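PDB 7C6O: cobalamin biosynthesis protein CobN from Mycobacterium tuberculosis, which probably acts as the large, catalytic subunit of cobaltochelatase, the enzyme that inserts cobalt into the corrin ring during cobalamin biosynthesis. Local coordinates for residues Cys346-Gly351 with Gly576-Leu581; Ile448-Lys453 with Thr541-Gly546; Arg456-Thr461 with His531-Tyr536. All coordinates share one frame; numbering follows the deposited sequence.

Interaction 1. Residues Cys346-Gly351 with Gly576-Leu581; sequences CARVAG and GPDAAL
Asp578 OD1 is gripped by two arginines: Arg348 NE bonds to it across the contact at 2.8 Å, and Arg345, on the same helix as Arg348, adds a salt bridge through NH1. The other carboxylate oxygen, Asp578 OD2, takes a bond from Arg348 NH2 at 2.9 Å. Arg348 thus meets the acid side-on, with NE and one terminal nitrogen each serving a different oxygen, and both N-H bonds are nearly straight (170° at NE). The two oxygens lie in or close to the guanidinium plane. The carboxylate is tilted 32° to the guanidinium, hinged roughly along its OD1-OD2 edge: NE comes to OD1 on its syn side but well off the carboxylate plane, and NH2 reaches OD2 from above it.

The backbones stand well apart here, with Arg348 CA and Asp578 CA 9.1 Å from each other, and the two side chains bridge the distance from opposite directions. Arg348 sets out toward helix 576-581, then bends at both chi2 and chi3, which turns its NE edge to the acid and lets CD pass 3.6 Å from Asp578 OD1. On the aspartate, CG lies anti to the backbone N (chi1 -177°), carrying the carboxylate out to the arginine.

Arg348 has a second acidic partner, since its NH1 forms a salt bridge with Asp583, just beyond helix 576-581. Two arginines of helix 343-361 and two aspartates therefore make a chain of alternating charges, Arg345-Asp578-Arg348-Asp583, in which each inner group, Asp578 and Arg348, has two partners of opposite charge, so its charge is probably well balanced.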
ATOM      1  N   CYS A 346      14.933   7.680  19.380  1.00 16.94           N
ATOM      2  CA  CYS A 346      14.053   7.931  20.516  1.00 15.69           C
ATOM      3  C   CYS A 346      13.469   9.335  20.448  1.00 15.50           C
ATOM      4  O   CYS A 346      12.292   9.544  20.763  1.00 15.87           O
ATOM      5  CB  CYS A 346      14.809   7.738  21.832  1.00 16.08           C
ATOM      6  SG  CYS A 346      15.071   6.018  22.310  1.00 18.16           S
ATOM      7  N   ALA A 347      14.279  10.308  20.027  1.00 16.46           N
ATOM      8  CA  ALA A 347      13.800  11.681  19.911  1.00 18.75           C
ATOM      9  C   ALA A 347      12.726  11.806  18.837  1.00 19.62           C
ATOM     10  O   ALA A 347      11.763  12.565  19.001  1.00 18.29           O
ATOM     11  CB  ALA A 347      14.971  12.620  19.617  1.00 17.18           C
ATOM     12  N   ARG A 348      12.872  11.071  17.734  1.00 18.72           N
ATOM     13  CA  ARG A 348      11.860  11.114  16.682  1.00 17.35           C
ATOM     14  C   ARG A 348      10.547  10.509  17.163  1.00 16.97           C
ATOM     15  O   ARG A 348       9.472  11.076  16.934  1.00 16.70           O
ATOM     16  CB  ARG A 348      12.363  10.391  15.432  1.00 15.55           C
ATOM     17  CG  ARG A 348      11.312  10.237  14.339  1.00 16.41           C
ATOM     18  CD  ARG A 348      10.996  11.561  13.646  1.00 17.20           C
ATOM     19  NE  ARG A 348      12.113  12.041  12.834  1.00 14.78           N
ATOM     20  CZ  ARG A 348      12.815  13.141  13.090  1.00 17.84           C
ATOM     21  NH1 ARG A 348      12.514  13.899  14.136  1.00 15.28           N
ATOM     22  NH2 ARG A 348      13.817  13.490  12.293  1.00 15.27           N
ATOM     23  N   VAL A 349      10.610   9.354  17.831  1.00 15.92           N
ATOM     24  CA  VAL A 349       9.394   8.740  18.364  1.00 15.41           C
ATOM     25  C   VAL A 349       8.772   9.635  19.427  1.00 16.88           C
ATOM     26  O   VAL A 349       7.561   9.887  19.422  1.00 15.90           O
ATOM     27  CB  VAL A 349       9.694   7.336  18.920  1.00 17.64           C
ATOM     28  CG1 VAL A 349       8.440   6.749  19.556  1.00 18.55           C
ATOM     29  CG2 VAL A 349      10.211   6.424  17.820  1.00 14.69           C
ATOM     30  N   ALA A 350       9.596  10.131  20.355  1.00 17.66           N
ATOM     31  CA  ALA A 350       9.091  11.019  21.398  1.00 17.14           C
ATOM     32  C   ALA A 350       8.524  12.301  20.804  1.00 16.90           C
ATOM     33  O   ALA A 350       7.459  12.771  21.224  1.00 14.26           O
ATOM     34  CB  ALA A 350      10.201  11.342  22.398  1.00 13.37           C
ATOM     35  N   GLY A 351       9.221  12.881  19.824  1.00 17.64           N
ATOM     36  CA  GLY A 351       8.728  14.098  19.200  1.00 19.08           C
ATOM     37  C   GLY A 351       7.401  13.888  18.500  1.00 17.97           C
ATOM     38  O   GLY A 351       6.471  14.682  18.657  1.00 16.84           O
ATOM     39  N   GLY A 576      15.379  10.271   3.295  1.00 18.98           N
ATOM     40  CA  GLY A 576      14.776  11.466   2.752  1.00 16.59           C
ATOM     41  C   GLY A 576      13.458  11.874   3.386  1.00 13.54           C
ATOM     42  O   GLY A 576      13.289  13.023   3.806  1.00 15.53           O
ATOM     43  N   PRO A 577      12.491  10.953   3.453  1.00 14.69           N
ATOM     44  CA  PRO A 577      11.208  11.306   4.083  1.00 16.02           C
ATOM     45  C   PRO A 577      11.345  11.754   5.523  1.00 17.14           C
ATOM     46  O   PRO A 577      10.561  12.598   5.976  1.00 16.63           O
ATOM     47  CB  PRO A 577      10.397  10.007   3.974  1.00 15.27           C
ATOM     48  CG  PRO A 577      10.975   9.308   2.799  1.00 16.89           C
ATOM     49  CD  PRO A 577      12.442   9.618   2.829  1.00 14.97           C
ATOM     50  N   ASP A 578      12.327  11.226   6.258  1.00 13.54           N
ATOM     51  CA  ASP A 578      12.474  11.588   7.663  1.00 14.43           C
ATOM     52  C   ASP A 578      13.077  12.979   7.815  1.00 14.53           C
ATOM     53  O   ASP A 578      12.632  13.771   8.656  1.00 14.56           O
ATOM     54  CB  ASP A 578      13.328  10.546   8.384  1.00 14.87           C
ATOM     55  CG  ASP A 578      13.462  10.825   9.869  1.00 15.34           C
ATOM     56  OD1 ASP A 578      12.621  10.324  10.648  1.00 16.98           O
ATOM     57  OD2 ASP A 578      14.407  11.542  10.257  1.00 15.05           O
ATOM     58  N   ALA A 579      14.096  13.293   7.010  1.00 14.61           N
ATOM     59  CA  ALA A 579      14.705  14.616   7.070  1.00 15.94           C
ATOM     60  C   ALA A 579      13.711  15.703   6.676  1.00 16.44           C
ATOM     61  O   ALA A 579      13.701  16.791   7.265  1.00 14.51           O
ATOM     62  CB  ALA A 579      15.936  14.667   6.166  1.00 16.77           C
ATOM     63  N   ALA A 580      12.861  15.424   5.688  1.00 14.83           N
ATOM     64  CA  ALA A 580      11.910  16.429   5.228  1.00 14.69           C
ATOM     65  C   ALA A 580      10.778  16.625   6.231  1.00 15.43           C
ATOM     66  O   ALA A 580      10.474  17.757   6.625  1.00 15.02           O
ATOM     67  CB  ALA A 580      11.355  16.038   3.857  1.00 10.23           C
ATOM     68  N   LEU A 581      10.147  15.531   6.667  1.00 13.24           N
ATOM     69  CA  LEU A 581       8.916  15.634   7.445  1.00 16.40           C
ATOM     70  C   LEU A 581       9.164  15.812   8.940  1.00 17.62           C
ATOM     71  O   LEU A 581       8.408  16.529   9.607  1.00 17.99           O
ATOM     72  CB  LEU A 581       8.043  14.399   7.209  1.00 14.99           C
ATOM     73  CG  LEU A 581       6.616  14.457   7.758  1.00 15.66           C
ATOM     74  CD1 LEU A 581       5.886  15.684   7.221  1.00 17.37           C
ATOM     75  CD2 LEU A 581       5.858  13.187   7.397  1.00 14.84           C
TER

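Interaction 2. Residues Ile448-Lys453 with Thr541-Gly546; sequences IRVSAK and TGFSNG
Val450, in the short strand 448-451, faces Phe543, the first residue of a type I beta turn that runs to Gly546, with their CA atoms 7.4 Å apart and the turn closed by Gly546 N bonding to Phe543 O at 2.8 Å. Val450 sets its CG1 methyl over the centre of the Phe543 ring, a CH-pi contact of 3.8 Å from CG1 to the ring centroid and only 14° off the ring normal. CG2 lies beyond the ring's rim, 4.0 Å from Phe543 CD2, and the two side chains cross at about a right angle.

Asn545, the third residue of the turn, ties down the strand's backbone. Its ND2 gives a short but bent hydrogen bond of 2.7 Å to Arg449 O, approaching from above the carbonyl plane rather than along a lone pair. With chi1 at 60° the amide is held between the backbone N and the carbonyl carbon, and its OD1 accepts from a water 2.6 Å away that is also weakly bonded to Ser451 N. The guanidinium of Arg449 is engaged on the far side, by Asp484 and Glu492.

Strand 448-451 pairs antiparallel with strand 492-500, and Ser451 caps the helix that follows through the N of Glu454. This is a beta turn, placed between helix 530-539 and strand 551-555, docked by an asparagine amide and an aromatic face on strand 448-451 of a mixed sheet, just before the helix it leads into.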
ATOM      1  N   ILE A 448       8.260  33.245   0.496  1.00 39.81           N
ATOM      2  CA  ILE A 448       9.029  32.954   1.698  1.00 34.37           C
ATOM      3  C   ILE A 448      10.504  32.850   1.340  1.00 30.53           C
ATOM      4  O   ILE A 448      10.872  32.341   0.272  1.00 25.14           O
ATOM      5  CB  ILE A 448       8.511  31.667   2.364  1.00 36.20           C
ATOM      6  CG1 ILE A 448       7.118  31.902   2.946  1.00 40.43           C
ATOM      7  CG2 ILE A 448       9.464  31.184   3.451  1.00 33.84           C
ATOM      8  CD1 ILE A 448       5.990  31.553   2.008  1.00 42.68           C
ATOM      9  N   ARG A 449      11.361  33.357   2.225  1.00 31.78           N
ATOM     10  CA  ARG A 449      12.802  33.360   2.010  1.00 33.73           C
ATOM     11  C   ARG A 449      13.482  32.768   3.235  1.00 31.74           C
ATOM     12  O   ARG A 449      13.312  33.278   4.349  1.00 31.66           O
ATOM     13  CB  ARG A 449      13.308  34.778   1.731  1.00 39.18           C
ATOM     14  CG  ARG A 449      12.423  35.554   0.764  1.00 43.82           C
ATOM     15  CD  ARG A 449      12.889  36.984   0.585  1.00 47.95           C
ATOM     16  NE  ARG A 449      14.064  37.068  -0.272  1.00 51.43           N
ATOM     17  CZ  ARG A 449      14.015  37.222  -1.590  1.00 51.19           C
ATOM     18  NH1 ARG A 449      12.845  37.314  -2.207  1.00 52.32           N
ATOM     19  NH2 ARG A 449      15.136  37.288  -2.292  1.00 51.49           N
ATOM     20  N   VAL A 450      14.236  31.690   3.033  1.00 29.03           N
ATOM     21  CA  VAL A 450      15.009  31.044   4.089  1.00 25.80           C
ATOM     22  C   VAL A 450      16.473  31.396   3.883  1.00 26.91           C
ATOM     23  O   VAL A 450      17.022  31.176   2.795  1.00 27.86           O
ATOM     24  CB  VAL A 450      14.810  29.518   4.089  1.00 23.67           C
ATOM     25  CG1 VAL A 450      15.711  28.864   5.129  1.00 22.58           C
ATOM     26  CG2 VAL A 450      13.353  29.170   4.349  1.00 25.49           C
ATOM     27  N   SER A 451      17.108  31.940   4.919  1.00 28.59           N
ATOM     28  CA  SER A 451      18.505  32.329   4.806  1.00 28.69           C
ATOM     29  C   SER A 451      19.384  31.095   4.649  1.00 27.66           C
ATOM     30  O   SER A 451      19.134  30.051   5.257  1.00 26.28           O
ATOM     31  CB  SER A 451      18.943  33.138   6.028  1.00 30.60           C
ATOM     32  OG  SER A 451      19.581  32.321   6.991  1.00 29.46           O
ATOM     33  N   ALA A 452      20.416  31.221   3.809  1.00 29.54           N
ATOM     34  CA  ALA A 452      21.337  30.110   3.593  1.00 27.10           C
ATOM     35  C   ALA A 452      22.028  29.697   4.884  1.00 24.81           C
ATOM     36  O   ALA A 452      22.327  28.512   5.075  1.00 23.12           O
ATOM     37  CB  ALA A 452      22.373  30.486   2.535  1.00 26.18           C
ATOM     38  N   LYS A 453      22.284  30.653   5.779  1.00 24.41           N
ATOM     39  CA  LYS A 453      22.942  30.338   7.042  1.00 26.80           C
ATOM     40  C   LYS A 453      22.071  29.439   7.909  1.00 24.85           C
ATOM     41  O   LYS A 453      22.541  28.428   8.445  1.00 23.32           O
ATOM     42  CB  LYS A 453      23.292  31.633   7.779  1.00 30.38           C
ATOM     43  CG  LYS A 453      23.867  31.435   9.170  1.00 33.82           C
ATOM     44  CD  LYS A 453      25.122  30.578   9.140  1.00 38.13           C
ATOM     45  CE  LYS A 453      25.921  30.734  10.423  1.00 43.15           C
ATOM     46  NZ  LYS A 453      25.062  30.577  11.629  1.00 45.31           N
ATOM     47  N   THR A 541       8.987  24.158  12.825  0.60 26.42           N
ATOM     48  CA  THR A 541       9.673  25.149  13.632  0.60 28.23           C
ATOM     49  C   THR A 541      11.176  25.029  13.415  0.60 29.21           C
ATOM     50  O   THR A 541      11.684  23.999  12.966  0.60 31.09           O
ATOM     51  CB  THR A 541       9.340  24.980  15.116  0.60 29.56           C
ATOM     52  OG1 THR A 541       9.587  23.626  15.513  0.60 28.26           O
ATOM     53  CG2 THR A 541       7.881  25.328  15.382  0.60 31.01           C
ATOM     54  N   GLY A 542      11.885  26.105  13.727  1.00 30.39           N
ATOM     55  CA  GLY A 542      13.331  26.085  13.643  1.00 31.08           C
ATOM     56  C   GLY A 542      13.893  27.301  12.943  1.00 30.68           C
ATOM     57  O   GLY A 542      14.755  27.998  13.486  1.00 33.04           O
ATOM     58  N   PHE A 543      13.420  27.562  11.728  1.00 25.59           N
ATOM     59  CA  PHE A 543      13.802  28.783  11.038  1.00 26.91           C
ATOM     60  C   PHE A 543      13.168  29.982  11.729  1.00 29.38           C
ATOM     61  O   PHE A 543      12.046  29.903  12.240  1.00 30.02           O
ATOM     62  CB  PHE A 543      13.383  28.717   9.569  1.00 23.99           C
ATOM     63  CG  PHE A 543      14.088  27.641   8.783  1.00 22.37           C
ATOM     64  CD1 PHE A 543      15.367  27.232   9.132  1.00 21.82           C
ATOM     65  CD2 PHE A 543      13.470  27.038   7.697  1.00 21.46           C
ATOM     66  CE1 PHE A 543      16.019  26.243   8.409  1.00 23.06           C
ATOM     67  CE2 PHE A 543      14.114  26.050   6.969  1.00 21.49           C
ATOM     68  CZ  PHE A 543      15.392  25.653   7.327  1.00 21.69           C
ATOM     69  N   SER A 544      13.904  31.096  11.764  1.00 30.34           N
ATOM     70  CA  SER A 544      13.420  32.283  12.463  1.00 31.24           C
ATOM     71  C   SER A 544      12.093  32.768  11.895  1.00 30.93           C
ATOM     72  O   SER A 544      11.249  33.278  12.640  1.00 35.50           O
ATOM     73  CB  SER A 544      14.467  33.393  12.393  1.00 29.95           C
ATOM     74  OG  SER A 544      14.774  33.704  11.049  1.00 30.99           O
ATOM     75  N   ASN A 545      11.890  32.617  10.588  1.00 27.94           N
ATOM     76  CA  ASN A 545      10.620  32.921   9.944  1.00 28.98           C
ATOM     77  C   ASN A 545       9.806  31.665   9.657  1.00 27.88           C
ATOM     78  O   ASN A 545       8.961  31.676   8.756  1.00 29.39           O
ATOM     79  CB  ASN A 545      10.861  33.698   8.649  1.00 32.01           C
ATOM     80  CG  ASN A 545      11.708  32.923   7.660  1.00 34.35           C
ATOM     81  OD1 ASN A 545      12.504  32.067   8.046  1.00 32.88           O
ATOM     82  ND2 ASN A 545      11.540  33.219   6.376  1.00 36.20           N
ATOM     83  N   GLY A 546      10.049  30.586  10.399  1.00 26.53           N
ATOM     84  CA  GLY A 546       9.362  29.338  10.127  1.00 26.81           C
ATOM     85  C   GLY A 546       7.867  29.440  10.361  1.00 26.92           C
ATOM     86  O   GLY A 546       7.392  30.183  11.223  1.00 27.45           O
TER
HETATM   87  O   HOH W   1      15.091  31.844   7.613  1.00 34.91           O

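Interaction 3. Residues Arg456-Thr461 with His531-Tyr536; sequences RDWFAT and HYLAAY
Two helices, 452-459 near its C-terminal end and 530-539 in its first half, pack here through Leu533, which meets the aromatic side chains of Trp458 and Phe459. The six-membered part of the indole does the touching: Trp458 CH2 lies 3.8 Å from Leu533 CB, with CZ3 barely farther off. The leucine sits obliquely to the indole, and the two side chains cross at about a right angle. Trp458 reaches this far because its CG is anti to the backbone N (chi1 164°), which swings the indole toward the other helix.

Leu533 CD1 extends the contact to both rings, 4.1 Å from Trp458 CH2 and 4.3 Å from Phe459 CE1, the latter at the ring edge. In this helix-helix interface the leucine is also flanked by Tyr455, one turn back on helix 452-459, while Phe459 meets His530 edge-to-face and packs on helix 464-474. Ala534 and Ala535 of helix 530-539 pack on strand 492-500, Ala534 also touching Tyr455.

Past Trp458 the chain is drawn in by a threonine: Thr461 OG1 bonds to Trp458 O at 2.7 Å, in the carbonyl plane, and Thr461 N donates to the same oxygen at 2.9 Å.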
ATOM      1  N   ARG A 456      21.818  25.952   6.302  1.00 17.69           N
ATOM      2  CA  ARG A 456      23.033  25.169   6.509  1.00 20.36           C
ATOM      3  C   ARG A 456      23.145  24.687   7.950  1.00 18.92           C
ATOM      4  O   ARG A 456      23.597  23.565   8.202  1.00 18.69           O
ATOM      5  CB  ARG A 456      24.261  25.996   6.124  1.00 23.88           C
ATOM      6  CG  ARG A 456      25.565  25.216   6.166  1.00 24.95           C
ATOM      7  CD  ARG A 456      26.742  26.106   5.824  1.00 24.84           C
ATOM      8  NE  ARG A 456      27.059  27.038   6.902  1.00 25.53           N
ATOM      9  CZ  ARG A 456      27.523  28.267   6.706  1.00 31.80           C
ATOM     10  NH1 ARG A 456      27.704  28.717   5.470  1.00 33.65           N
ATOM     11  NH2 ARG A 456      27.794  29.051   7.741  1.00 35.20           N
ATOM     12  N   ASP A 457      22.740  25.524   8.912  1.00 21.62           N
ATOM     13  CA  ASP A 457      22.783  25.109  10.311  1.00 22.43           C
ATOM     14  C   ASP A 457      21.919  23.875  10.549  1.00 22.94           C
ATOM     15  O   ASP A 457      22.308  22.974  11.302  1.00 22.49           O
ATOM     16  CB  ASP A 457      22.343  26.256  11.222  1.00 25.50           C
ATOM     17  CG  ASP A 457      23.401  27.343  11.353  1.00 30.25           C
ATOM     18  OD1 ASP A 457      24.583  27.080  11.036  1.00 28.44           O
ATOM     19  OD2 ASP A 457      23.048  28.462  11.782  1.00 29.11           O
ATOM     20  N   TRP A 458      20.746  23.807   9.910  1.00 20.00           N
ATOM     21  CA  TRP A 458      19.935  22.597  10.013  1.00 18.36           C
ATOM     22  C   TRP A 458      20.533  21.466   9.189  1.00 17.59           C
ATOM     23  O   TRP A 458      20.610  20.322   9.651  1.00 18.76           O
ATOM     24  CB  TRP A 458      18.494  22.856   9.562  1.00 16.34           C
ATOM     25  CG  TRP A 458      17.779  21.557   9.292  1.00 15.50           C
ATOM     26  CD1 TRP A 458      17.216  20.727  10.215  1.00 16.41           C
ATOM     27  CD2 TRP A 458      17.600  20.922   8.019  1.00 17.96           C
ATOM     28  NE1 TRP A 458      16.679  19.622   9.596  1.00 17.53           N
ATOM     29  CE2 TRP A 458      16.904  19.716   8.248  1.00 17.73           C
ATOM     30  CE3 TRP A 458      17.953  21.258   6.707  1.00 19.36           C
ATOM     31  CZ2 TRP A 458      16.552  18.847   7.216  1.00 16.47           C
ATOM     32  CZ3 TRP A 458      17.602  20.393   5.682  1.00 19.32           C
ATOM     33  CH2 TRP A 458      16.908  19.201   5.944  1.00 17.82           C
ATOM     34  N   PHE A 459      20.942  21.768   7.954  1.00 17.74           N
ATOM     35  CA  PHE A 459      21.476  20.742   7.063  1.00 18.90           C
ATOM     36  C   PHE A 459      22.640  20.002   7.712  1.00 21.22           C
ATOM     37  O   PHE A 459      22.782  18.783   7.550  1.00 19.16           O
ATOM     38  CB  PHE A 459      21.895  21.396   5.744  1.00 17.40           C
ATOM     39  CG  PHE A 459      22.254  20.427   4.654  1.00 16.98           C
ATOM     40  CD1 PHE A 459      21.278  19.670   4.026  1.00 18.42           C
ATOM     41  CD2 PHE A 459      23.567  20.302   4.231  1.00 18.88           C
ATOM     42  CE1 PHE A 459      21.611  18.787   3.011  1.00 18.89           C
ATOM     43  CE2 PHE A 459      23.905  19.422   3.217  1.00 18.87           C
ATOM     44  CZ  PHE A 459      22.926  18.665   2.607  1.00 17.94           C
ATOM     45  N   ALA A 460      23.455  20.718   8.491  1.00 20.12           N
ATOM     46  CA  ALA A 460      24.633  20.129   9.116  1.00 18.92           C
ATOM     47  C   ALA A 460      24.293  19.145  10.229  1.00 21.35           C
ATOM     48  O   ALA A 460      25.156  18.349  10.613  1.00 21.94           O
ATOM     49  CB  ALA A 460      25.538  21.233   9.663  1.00 19.31           C
ATOM     50  N   THR A 461      23.071  19.181  10.768  1.00 16.23           N
ATOM     51  CA  THR A 461      22.690  18.230  11.805  1.00 20.05           C
ATOM     52  C   THR A 461      22.282  16.876  11.243  1.00 19.62           C
ATOM     53  O   THR A 461      22.048  15.947  12.022  1.00 20.49           O
ATOM     54  CB  THR A 461      21.542  18.783  12.656  1.00 18.83           C
ATOM     55  OG1 THR A 461      20.331  18.790  11.890  1.00 19.66           O
ATOM     56  CG2 THR A 461      21.856  20.199  13.121  1.00 22.16           C
ATOM     57  N   HIS A 531      16.147  22.918  -2.101  1.00 16.74           N
ATOM     58  CA  HIS A 531      14.870  23.624  -2.126  1.00 19.54           C
ATOM     59  C   HIS A 531      13.747  22.750  -1.579  1.00 18.01           C
ATOM     60  O   HIS A 531      12.902  23.222  -0.810  1.00 17.87           O
ATOM     61  CB  HIS A 531      14.556  24.082  -3.550  1.00 18.57           C
ATOM     62  CG  HIS A 531      13.229  24.759  -3.688  1.00 24.22           C
ATOM     63  ND1 HIS A 531      12.117  24.121  -4.191  1.00 25.81           N
ATOM     64  CD2 HIS A 531      12.835  26.018  -3.381  1.00 25.09           C
ATOM     65  CE1 HIS A 531      11.095  24.958  -4.195  1.00 27.19           C
ATOM     66  NE2 HIS A 531      11.505  26.115  -3.706  1.00 25.73           N
ATOM     67  N   TYR A 532      13.728  21.471  -1.964  1.00 16.01           N
ATOM     68  CA  TYR A 532      12.731  20.544  -1.436  1.00 15.20           C
ATOM     69  C   TYR A 532      12.819  20.462   0.083  1.00 14.91           C
ATOM     70  O   TYR A 532      11.805  20.564   0.784  1.00 15.37           O
ATOM     71  CB  TYR A 532      12.925  19.162  -2.068  1.00 12.64           C
ATOM     72  CG  TYR A 532      11.811  18.175  -1.790  1.00 15.61           C
ATOM     73  CD1 TYR A 532      11.689  17.564  -0.546  1.00 15.62           C
ATOM     74  CD2 TYR A 532      10.890  17.843  -2.773  1.00 15.57           C
ATOM     75  CE1 TYR A 532      10.678  16.664  -0.287  1.00 18.28           C
ATOM     76  CE2 TYR A 532       9.870  16.938  -2.523  1.00 15.30           C
ATOM     77  CZ  TYR A 532       9.771  16.352  -1.279  1.00 18.73           C
ATOM     78  OH  TYR A 532       8.762  15.453  -1.019  1.00 18.36           O
ATOM     79  N   LEU A 533      14.031  20.279   0.611  1.00 14.65           N
ATOM     80  CA  LEU A 533      14.200  20.167   2.056  1.00 16.48           C
ATOM     81  C   LEU A 533      13.872  21.479   2.756  1.00 17.11           C
ATOM     82  O   LEU A 533      13.215  21.481   3.803  1.00 18.03           O
ATOM     83  CB  LEU A 533      15.626  19.722   2.382  1.00 16.94           C
ATOM     84  CG  LEU A 533      16.023  18.340   1.859  1.00 18.90           C
ATOM     85  CD1 LEU A 533      17.520  18.112   2.017  1.00 19.28           C
ATOM     86  CD2 LEU A 533      15.239  17.254   2.576  1.00 18.35           C
ATOM     87  N   ALA A 534      14.318  22.607   2.192  1.00 17.48           N
ATOM     88  CA  ALA A 534      14.048  23.901   2.810  1.00 18.83           C
ATOM     89  C   ALA A 534      12.551  24.163   2.924  1.00 19.60           C
ATOM     90  O   ALA A 534      12.080  24.679   3.945  1.00 18.58           O
ATOM     91  CB  ALA A 534      14.723  25.017   2.016  1.00 16.04           C
ATOM     92  N   ALA A 535      11.787  23.809   1.887  1.00 18.35           N
ATOM     93  CA  ALA A 535      10.354  24.079   1.896  1.00 17.19           C
ATOM     94  C   ALA A 535       9.657  23.323   3.020  1.00 17.46           C
ATOM     95  O   ALA A 535       8.844  23.895   3.757  1.00 18.01           O
ATOM     96  CB  ALA A 535       9.746  23.720   0.541  1.00 14.16           C
ATOM     97  N   TYR A 536       9.959  22.031   3.173  1.00 15.43           N
ATOM     98  CA  TYR A 536       9.328  21.266   4.243  1.00 14.53           C
ATOM     99  C   TYR A 536       9.834  21.705   5.610  1.00 16.61           C
ATOM    100  O   TYR A 536       9.061  21.764   6.574  1.00 17.49           O
ATOM    101  CB  TYR A 536       9.553  19.766   4.039  1.00 15.26           C
ATOM    102  CG  TYR A 536       8.444  19.131   3.242  1.00 14.90           C
ATOM    103  CD1 TYR A 536       7.234  18.806   3.843  1.00 16.19           C
ATOM    104  CD2 TYR A 536       8.588  18.885   1.885  1.00 15.33           C
ATOM    105  CE1 TYR A 536       6.204  18.240   3.115  1.00 15.72           C
ATOM    106  CE2 TYR A 536       7.563  18.318   1.148  1.00 17.62           C
ATOM    107  CZ  TYR A 536       6.375  17.998   1.769  1.00 19.48           C
ATOM    108  OH  TYR A 536       5.351  17.435   1.045  1.00 21.11           O
TER

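Interaction 3 lies between the other two, its centre about 9 Å from that of interaction 2 and about 14 Å from that of interaction 1. It touches interaction 2 where Phe543 CE2 packs 3.9 Å from Ala534 O, and both use helix 452-459. On the other flank Ala579 O lies 3.5 Å from Trp458 CZ2, and Ala580 O lies 3.4 Å from Tyr536 CB. Arg537 links interactions 1 and 2 indirectly, its NH2 bonding to Ala580 O while its side chain touches Phe543. Interactions 1 and 2 do not meet, with nearest atoms about 8 Å apart. None of the three contacts includes the sodium ligands Asp125 and Ser127.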